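Local coordinates for D-isomer specific 2-hydroxyacid dehydrogenase NAD-binding (Xanthobacter autotrophicus, PDB 4XA8), which probably interconverts D-2-hydroxy acids and the matching 2-keto acids, using a nicotinamide cofactor, at residues 10-15 against 35-40; 222-227 against 251-256; 243-248 against 273-278. One frame throughout, in Å; residues are numbered along the deposited sequence.

Contact 1. Residues 10-15 against 35-40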
# COMPACT_ATOMS: atom_id res chain seq x y z
N LEU A 10 -17.06 -20.71 -27.83
CA LEU A 10 -15.83 -20.34 -27.17
C LEU A 10 -15.54 -21.27 -26.02
O LEU A 10 -16.42 -21.53 -25.20
CB LEU A 10 -15.93 -18.91 -26.62
CG LEU A 10 -14.64 -18.41 -25.97
CD1 LEU A 10 -14.47 -16.91 -26.19
CD2 LEU A 10 -14.62 -18.77 -24.48
N VAL A 11 -14.29 -21.73 -25.93
CA VAL A 11 -13.81 -22.51 -24.80
C VAL A 11 -12.85 -21.68 -23.96
O VAL A 11 -11.96 -21.01 -24.50
CB VAL A 11 -13.12 -23.84 -25.24
CG1 VAL A 11 -11.81 -23.58 -25.98
CG2 VAL A 11 -12.82 -24.71 -24.03
N PHE A 12 -13.03 -21.75 -22.65
CA PHE A 12 -12.21 -21.06 -21.66
C PHE A 12 -11.37 -22.05 -20.85
O PHE A 12 -11.90 -23.07 -20.33
CB PHE A 12 -13.15 -20.40 -20.63
CG PHE A 12 -12.45 -19.65 -19.54
CD1 PHE A 12 -12.03 -20.28 -18.39
CD2 PHE A 12 -12.21 -18.28 -19.67
CE1 PHE A 12 -11.42 -19.55 -17.36
CE2 PHE A 12 -11.56 -17.57 -18.66
CZ PHE A 12 -11.20 -18.21 -17.51
N TYR A 13 -10.08 -21.74 -20.72
CA TYR A 13 -9.24 -22.48 -19.79
C TYR A 13 -8.33 -21.55 -18.99
O TYR A 13 -7.51 -20.79 -19.55
CB TYR A 13 -8.37 -23.55 -20.48
CG TYR A 13 -7.60 -24.36 -19.46
CD1 TYR A 13 -6.40 -23.89 -18.95
CD2 TYR A 13 -8.10 -25.55 -18.95
CE1 TYR A 13 -5.70 -24.58 -17.97
CE2 TYR A 13 -7.41 -26.27 -17.97
CZ TYR A 13 -6.20 -25.77 -17.49
OH TYR A 13 -5.48 -26.44 -16.51
N SER A 14 -8.40 -21.65 -17.67
CA SER A 14 -7.36 -21.06 -16.83
C SER A 14 -7.38 -21.64 -15.41
O SER A 14 -8.43 -21.80 -14.84
CB SER A 14 -7.50 -19.54 -16.77
OG SER A 14 -6.56 -18.99 -15.84
N ALA A 15 -6.21 -21.97 -14.85
CA ALA A 15 -6.13 -22.39 -13.43
C ALA A 15 -6.05 -21.19 -12.48
O ALA A 15 -6.10 -21.37 -11.25
CB ALA A 15 -4.93 -23.30 -13.22
N VAL A 35 -20.36 -20.52 -24.52
CA VAL A 35 -19.13 -20.40 -23.78
C VAL A 35 -19.07 -21.68 -22.99
O VAL A 35 -20.02 -22.02 -22.27
CB VAL A 35 -19.08 -19.20 -22.80
CG1 VAL A 35 -17.72 -19.12 -22.10
CG2 VAL A 35 -19.35 -17.88 -23.50
N ARG A 36 -17.96 -22.40 -23.14
CA ARG A 36 -17.78 -23.65 -22.47
C ARG A 36 -16.52 -23.54 -21.63
O ARG A 36 -15.43 -23.18 -22.14
CB ARG A 36 -17.65 -24.75 -23.50
CG ARG A 36 -18.79 -24.77 -24.49
CD ARG A 36 -18.57 -25.82 -25.56
NE ARG A 36 -19.62 -25.74 -26.55
CZ ARG A 36 -19.72 -26.54 -27.61
NH1 ARG A 36 -18.82 -27.50 -27.84
NH2 ARG A 36 -20.74 -26.37 -28.43
N ILE A 37 -16.67 -23.84 -20.35
CA ILE A 37 -15.56 -23.72 -19.40
C ILE A 37 -14.91 -25.09 -19.30
O ILE A 37 -15.56 -26.06 -18.89
CB ILE A 37 -16.04 -23.24 -18.02
CG1 ILE A 37 -16.65 -21.84 -18.16
CG2 ILE A 37 -14.89 -23.18 -17.00
CD1 ILE A 37 -17.51 -21.41 -16.97
N ALA A 38 -13.64 -25.17 -19.70
CA ALA A 38 -12.88 -26.40 -19.57
C ALA A 38 -12.39 -26.47 -18.15
O ALA A 38 -11.98 -25.44 -17.58
CB ALA A 38 -11.68 -26.42 -20.51
N ARG A 39 -12.36 -27.69 -17.63
CA ARG A 39 -12.01 -28.00 -16.25
C ARG A 39 -10.51 -27.84 -16.01
O ARG A 39 -9.70 -28.35 -16.79
CB ARG A 39 -12.45 -29.46 -15.99
CG ARG A 39 -12.06 -30.02 -14.66
CD ARG A 39 -12.92 -31.21 -14.33
NE ARG A 39 -12.54 -32.39 -15.11
CZ ARG A 39 -13.25 -33.52 -15.11
NH1 ARG A 39 -14.37 -33.61 -14.40
NH2 ARG A 39 -12.85 -34.56 -15.82
N ALA A 40 -10.13 -27.10 -14.97
CA ALA A 40 -8.72 -26.97 -14.60
C ALA A 40 -8.10 -28.36 -14.44
O ALA A 40 -8.75 -29.29 -13.94
CB ALA A 40 -8.55 -26.16 -13.31
O HOH W 1 -10.73 -23.22 -16.62

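Contact 2. Residues 222-227 against 251-256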
# COMPACT_ATOMS: atom_id res chain seq x y z
N ALA A 222 22.82 -12.10 -4.87
CA ALA A 222 23.90 -11.82 -3.96
C ALA A 222 24.44 -10.38 -4.09
O ALA A 222 25.04 -9.88 -3.16
CB ALA A 222 25.01 -12.83 -4.14
N HIS A 223 24.17 -9.70 -5.21
CA HIS A 223 24.58 -8.30 -5.38
C HIS A 223 23.73 -7.32 -4.59
O HIS A 223 24.17 -6.20 -4.32
CB HIS A 223 24.47 -7.88 -6.84
CG HIS A 223 25.46 -8.55 -7.73
ND1 HIS A 223 26.79 -8.67 -7.40
CD2 HIS A 223 25.33 -9.07 -8.97
CE1 HIS A 223 27.43 -9.27 -8.39
NE2 HIS A 223 26.56 -9.51 -9.35
N LEU A 224 22.51 -7.70 -4.29
CA LEU A 224 21.67 -6.92 -3.40
C LEU A 224 22.33 -6.78 -2.06
O LEU A 224 23.02 -7.68 -1.63
CB LEU A 224 20.32 -7.62 -3.24
CG LEU A 224 19.41 -7.65 -4.46
CD1 LEU A 224 18.28 -8.64 -4.21
CD2 LEU A 224 18.89 -6.23 -4.73
N PRO A 225 22.10 -5.65 -1.36
CA PRO A 225 22.59 -5.52 0.01
C PRO A 225 21.92 -6.49 0.97
O PRO A 225 20.74 -6.76 0.82
CB PRO A 225 22.18 -4.09 0.40
CG PRO A 225 21.02 -3.77 -0.47
CD PRO A 225 21.20 -4.55 -1.75
N ARG A 226 22.64 -6.95 1.98
CA ARG A 226 22.05 -7.80 2.99
C ARG A 226 20.92 -7.05 3.69
O ARG A 226 21.02 -5.86 4.03
CB ARG A 226 23.11 -8.29 3.98
CG ARG A 226 22.50 -9.08 5.12
CD ARG A 226 23.48 -9.91 5.92
NE ARG A 226 22.73 -10.71 6.88
CZ ARG A 226 22.35 -11.99 6.73
NH1 ARG A 226 22.62 -12.70 5.64
NH2 ARG A 226 21.65 -12.55 7.70
N GLY A 227 19.78 -7.71 3.80
CA GLY A 227 18.60 -7.06 4.34
C GLY A 227 17.67 -6.44 3.33
O GLY A 227 16.70 -5.80 3.70
N GLY A 251 18.71 -14.93 5.34
CA GLY A 251 18.53 -13.57 5.77
C GLY A 251 19.16 -12.56 4.83
O GLY A 251 19.18 -11.40 5.14
N HIS A 252 19.67 -12.99 3.68
CA HIS A 252 20.18 -12.06 2.70
C HIS A 252 19.08 -11.12 2.19
O HIS A 252 19.31 -9.94 2.00
CB HIS A 252 20.92 -12.76 1.53
CG HIS A 252 21.64 -11.79 0.66
ND1 HIS A 252 22.65 -10.99 1.14
CD2 HIS A 252 21.43 -11.40 -0.63
CE1 HIS A 252 23.08 -10.19 0.17
NE2 HIS A 252 22.34 -10.41 -0.90
N ILE A 253 17.91 -11.68 1.92
CA ILE A 253 16.73 -10.90 1.65
C ILE A 253 15.96 -10.99 2.92
O ILE A 253 15.67 -12.10 3.40
CB ILE A 253 15.96 -11.46 0.44
CG1 ILE A 253 16.78 -11.21 -0.84
CG2 ILE A 253 14.63 -10.78 0.26
CD1 ILE A 253 16.22 -11.80 -2.09
N ALA A 254 15.60 -9.83 3.47
CA ALA A 254 14.89 -9.74 4.73
C ALA A 254 13.39 -10.07 4.64
O ALA A 254 12.78 -10.66 5.58
CB ALA A 254 15.10 -8.38 5.35
N GLU A 255 12.78 -9.65 3.54
CA GLU A 255 11.36 -9.84 3.32
C GLU A 255 11.01 -9.70 1.85
O GLU A 255 11.77 -9.13 1.08
CB GLU A 255 10.50 -8.87 4.21
CG GLU A 255 11.01 -7.47 4.32
CD GLU A 255 10.24 -6.57 5.30
OE1 GLU A 255 9.62 -5.60 4.81
OE2 GLU A 255 10.26 -6.79 6.54
N ALA A 256 9.86 -10.25 1.46
CA ALA A 256 9.45 -10.25 0.10
C ALA A 256 7.94 -10.23 -0.04
O ALA A 256 7.18 -10.62 0.88
CB ALA A 256 10.01 -11.50 -0.61
O HOH W 2 24.25 -11.65 3.36

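Contact 3. Residues 243-248 against 273-278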
# COMPACT_ATOMS: atom_id res chain seq x y z
N ALA A 243 16.87 -20.13 -5.78
CA ALA A 243 17.86 -19.18 -5.25
C ALA A 243 17.21 -18.11 -4.35
O ALA A 243 17.80 -17.69 -3.36
CB ALA A 243 18.62 -18.50 -6.39
N LEU A 244 16.02 -17.67 -4.73
CA LEU A 244 15.24 -16.74 -3.90
C LEU A 244 14.93 -17.33 -2.52
O LEU A 244 15.12 -16.70 -1.48
CB LEU A 244 13.94 -16.33 -4.64
CG LEU A 244 13.01 -15.40 -3.82
CD1 LEU A 244 13.65 -14.07 -3.51
CD2 LEU A 244 11.68 -15.16 -4.54
N ILE A 245 14.47 -18.55 -2.48
CA ILE A 245 14.18 -19.19 -1.21
C ILE A 245 15.42 -19.30 -0.37
O ILE A 245 15.36 -19.05 0.83
CB ILE A 245 13.52 -20.57 -1.42
CG1 ILE A 245 12.07 -20.35 -1.89
CG2 ILE A 245 13.52 -21.40 -0.14
CD1 ILE A 245 11.51 -21.53 -2.65
N ALA A 246 16.54 -19.61 -1.01
CA ALA A 246 17.81 -19.72 -0.30
C ALA A 246 18.23 -18.38 0.32
O ALA A 246 18.60 -18.32 1.49
CB ALA A 246 18.91 -20.27 -1.21
N ALA A 247 18.10 -17.31 -0.44
CA ALA A 247 18.42 -15.96 0.07
C ALA A 247 17.50 -15.51 1.23
O ALA A 247 17.94 -14.83 2.15
CB ALA A 247 18.40 -14.96 -1.06
N LEU A 248 16.24 -15.92 1.17
CA LEU A 248 15.31 -15.64 2.23
C LEU A 248 15.68 -16.43 3.48
O LEU A 248 15.60 -15.90 4.59
CB LEU A 248 13.88 -15.99 1.77
CG LEU A 248 13.22 -14.95 0.86
CD1 LEU A 248 11.96 -15.46 0.17
CD2 LEU A 248 12.89 -13.72 1.67
N TRP A 273 4.78 -20.35 1.48
CA TRP A 273 3.50 -20.13 2.18
C TRP A 273 3.68 -19.83 3.68
O TRP A 273 3.05 -18.92 4.22
CB TRP A 273 2.54 -21.32 2.06
CG TRP A 273 1.99 -21.65 0.72
CD1 TRP A 273 2.33 -22.71 -0.06
CD2 TRP A 273 0.95 -20.95 0.01
NE1 TRP A 273 1.58 -22.71 -1.22
CE2 TRP A 273 0.73 -21.64 -1.19
CE3 TRP A 273 0.17 -19.80 0.28
CZ2 TRP A 273 -0.25 -21.24 -2.11
CZ3 TRP A 273 -0.75 -19.39 -0.65
CH2 TRP A 273 -0.96 -20.11 -1.82
N ALA A 274 4.52 -20.62 4.35
CA ALA A 274 4.65 -20.50 5.80
C ALA A 274 5.66 -19.48 6.24
O ALA A 274 5.85 -19.30 7.42
CB ALA A 274 4.98 -21.85 6.43
N MET A 275 6.33 -18.80 5.31
CA MET A 275 7.30 -17.80 5.71
C MET A 275 6.62 -16.51 6.18
O MET A 275 5.98 -15.81 5.39
CB MET A 275 8.23 -17.48 4.56
CG MET A 275 9.11 -18.63 4.19
SD MET A 275 10.41 -18.11 3.02
CE MET A 275 11.02 -19.75 2.73
N ASP A 276 6.81 -16.18 7.45
CA ASP A 276 6.36 -14.96 8.08
C ASP A 276 6.75 -13.68 7.39
O ASP A 276 6.03 -12.67 7.50
CB ASP A 276 6.95 -14.86 9.49
CG ASP A 276 5.99 -15.21 10.55
OD1 ASP A 276 4.80 -14.90 10.35
OD2 ASP A 276 6.41 -15.76 11.61
N ASN A 277 7.93 -13.69 6.77
CA ASN A 277 8.46 -12.50 6.06
C ASN A 277 8.21 -12.42 4.55
O ASN A 277 8.82 -11.60 3.86
CB ASN A 277 9.94 -12.38 6.35
CG ASN A 277 10.70 -13.61 5.95
OD1 ASN A 277 10.14 -14.71 5.91
ND2 ASN A 277 11.96 -13.46 5.71
N VAL A 278 7.33 -13.29 4.04
CA VAL A 278 6.91 -13.28 2.66
C VAL A 278 5.39 -13.05 2.63
O VAL A 278 4.65 -13.69 3.40
CB VAL A 278 7.20 -14.62 1.96
CG1 VAL A 278 6.65 -14.64 0.57
CG2 VAL A 278 8.69 -14.91 1.93

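Contact 1. Residues 10-15 against 35-40
Three backbone hydrogen bonds join residues 10-12 to residues 36-38 in parallel register. Arg36 N donates to Leu10 O at 2.7 Å. Arg36 O then takes the N-H of Phe12 at 2.8 Å, and Ala38 N donates to Phe12 O at 2.8 Å. Each donor lies nearly along the axis of the C=O it meets. Weaker CA-H...O contacts fill in, as from Val11 CA to Arg36 O at 3.2 Å. Past Phe12 the chains part, and a water carries the link. It accepts from Ser14 N and donates to Ala38 O at 2.7 Å.

The apolar contacts fall on two faces. Leu10 and Val35 lie side by side on one, pointing the same way, with Leu10 CD2 3.9 Å from Val35 CG1. Phe12 and Ile37 share this face, and helix 19-29 covers it with Trp22, Gln20 and Lys23. On the face of Val11 and Arg36, Val11 CG2 stands anti to its backbone N and reaches Ala38 CB.

Tyr13 works by its ring edge. With CG anti to the backbone N (chi1 -176°), the ring runs out along the 38-40 segment. Its CE2 comes 3.3 Å from Arg39 O, near the ring plane, and Ala38 CB also sits at the edge. Tyr13 OH is hydrogen-bonded to Gly41 N. Arg36 is extended from CG to NE, and its tip forms salt bridges with Asp34 and Glu51.

This is the first beta-alpha-beta unit of the chain, with strand 34-37 as an outermost strand of its sheet within this chain. The backbone polar groups between the strands are paired directly, then through water. The two acidic partners would probably balance the charge of the Arg36 guanidinium, and Asp48 O also holds its NH1.

Contact 2. Residues 222-227 against 251-256
The imidazole of His252 fills the bend made by residues 222-226. Its NE2 lies 2.9 Å from Leu224 O, which sits at the ring edge near the plane. NE2 makes a weak hydrogen bond to Leu221 O. Pro225 O lies over one ring face. His252 CG is anti to the backbone N (chi1 -170°), which brings the ring back to the bend although its CB points away. Beside it, Gly227 N donates to His252 O at 2.9 Å, coming from above the carbonyl plane.

Arg226 stretches along Gly251. Its guanidinium lies flat over Gly251 O, which stands 3.5 Å above the centre of the plane. A water in the guanidinium plane accepts from Arg226 NH1 and is hydrogen-bonded to His252 ND1 at 2.8 Å. Arg226 NH2 holds Ser250 O, and Ser250 OG receives His252 N.

Further out, Gly251 has positive phi and closes helix 241-250 in a Schellman motif. Leu224 CD1 also meets Ile253 CD1 at 4.3 Å. Helix 192-197 packs on Leu224, and helix 241-250 on Ile253. The helix 218-223 exit thus meets the helix-to-strand turn where neighbouring parallel strands 228-232 and 253-258 begin, an arrangement of the Rossmann-type NAD-binding domain.

Contact 3. Residues 243-248 against 273-278
Ala247 O is the best-held polar atom here, and two donors grip it, Ile253 N and Ser250 OG. Asn277 ND2, the polar group of the contact itself, has one hydrogen bond, to Ala254 O on strand 253-258. Leu248 CD2 lies 4.2 Å from the same ND2. The two side chains slide past each other in opposite directions, so a methyl lies beside the amide. Asn277 CG sits between its backbone N and carbonyl carbon (chi1 57°), a crowded position that brings the amide to Ala254. No hydrogen bond crosses directly between 243-248 and 273-278.

The rest of the contact is apolar. Leu248 is its centre, with CG anti to the carbonyl carbon (chi1 -78°). Its CD1 reaches Val278 CG2 at 3.8 Å, and the two side chains cross at about a right angle. The same CD1 meets Met275 SD at 4.2 Å, here in an oblique crossing.

Helix 241-250 packs against the sheet of the Rossmann-type domain, with Leu244, Ala247 and Leu248 all touching Ile253. The 273-278 loop leads into strand 278-280, one of the two outermost strands of that sheet within the chain. The contact therefore joins the helix to the approach to the edge strand.

Met275 comes over from the loop with its chain extended beyond CG (chi2 -169°). This carries CE to Ile245 CG2, 4.1 Å away, again at about a right angle. Ile245 CG2 is anti to its own backbone N, while Pro271 and Leu272 touch the Ile245 side chain as well.

A type I turn runs from Met275 to Val278. Val278 N donates to Met275 O at 3.2 Å to close it. Gln129 of the second subunit is hydrogen-bonded through NE2 to Trp273 O and Val278 O.

From the N terminus, contact 1 comes first. It closes the loop through helix 19-29 and is complete before the others open. It belongs to the five-stranded sheet, whereas contacts 2 and 3 lie at the seven-stranded sheet of the NAD-binding domain, in its connections and helix. Contact 1 and contact 2 have centres 40 Å apart, on opposite sides of the chain's centre. Contact 2 opens at 222-227, contact 3 opens at 243-248, contact 2 closes at 251-256, and contact 3 closes at 273-278, so these two cross. Their centres are 11 Å apart and they touch. Strand 253-258 meets the loop there, with Ala256 N 2.9 Å from Asn277 O, a probable hydrogen bond.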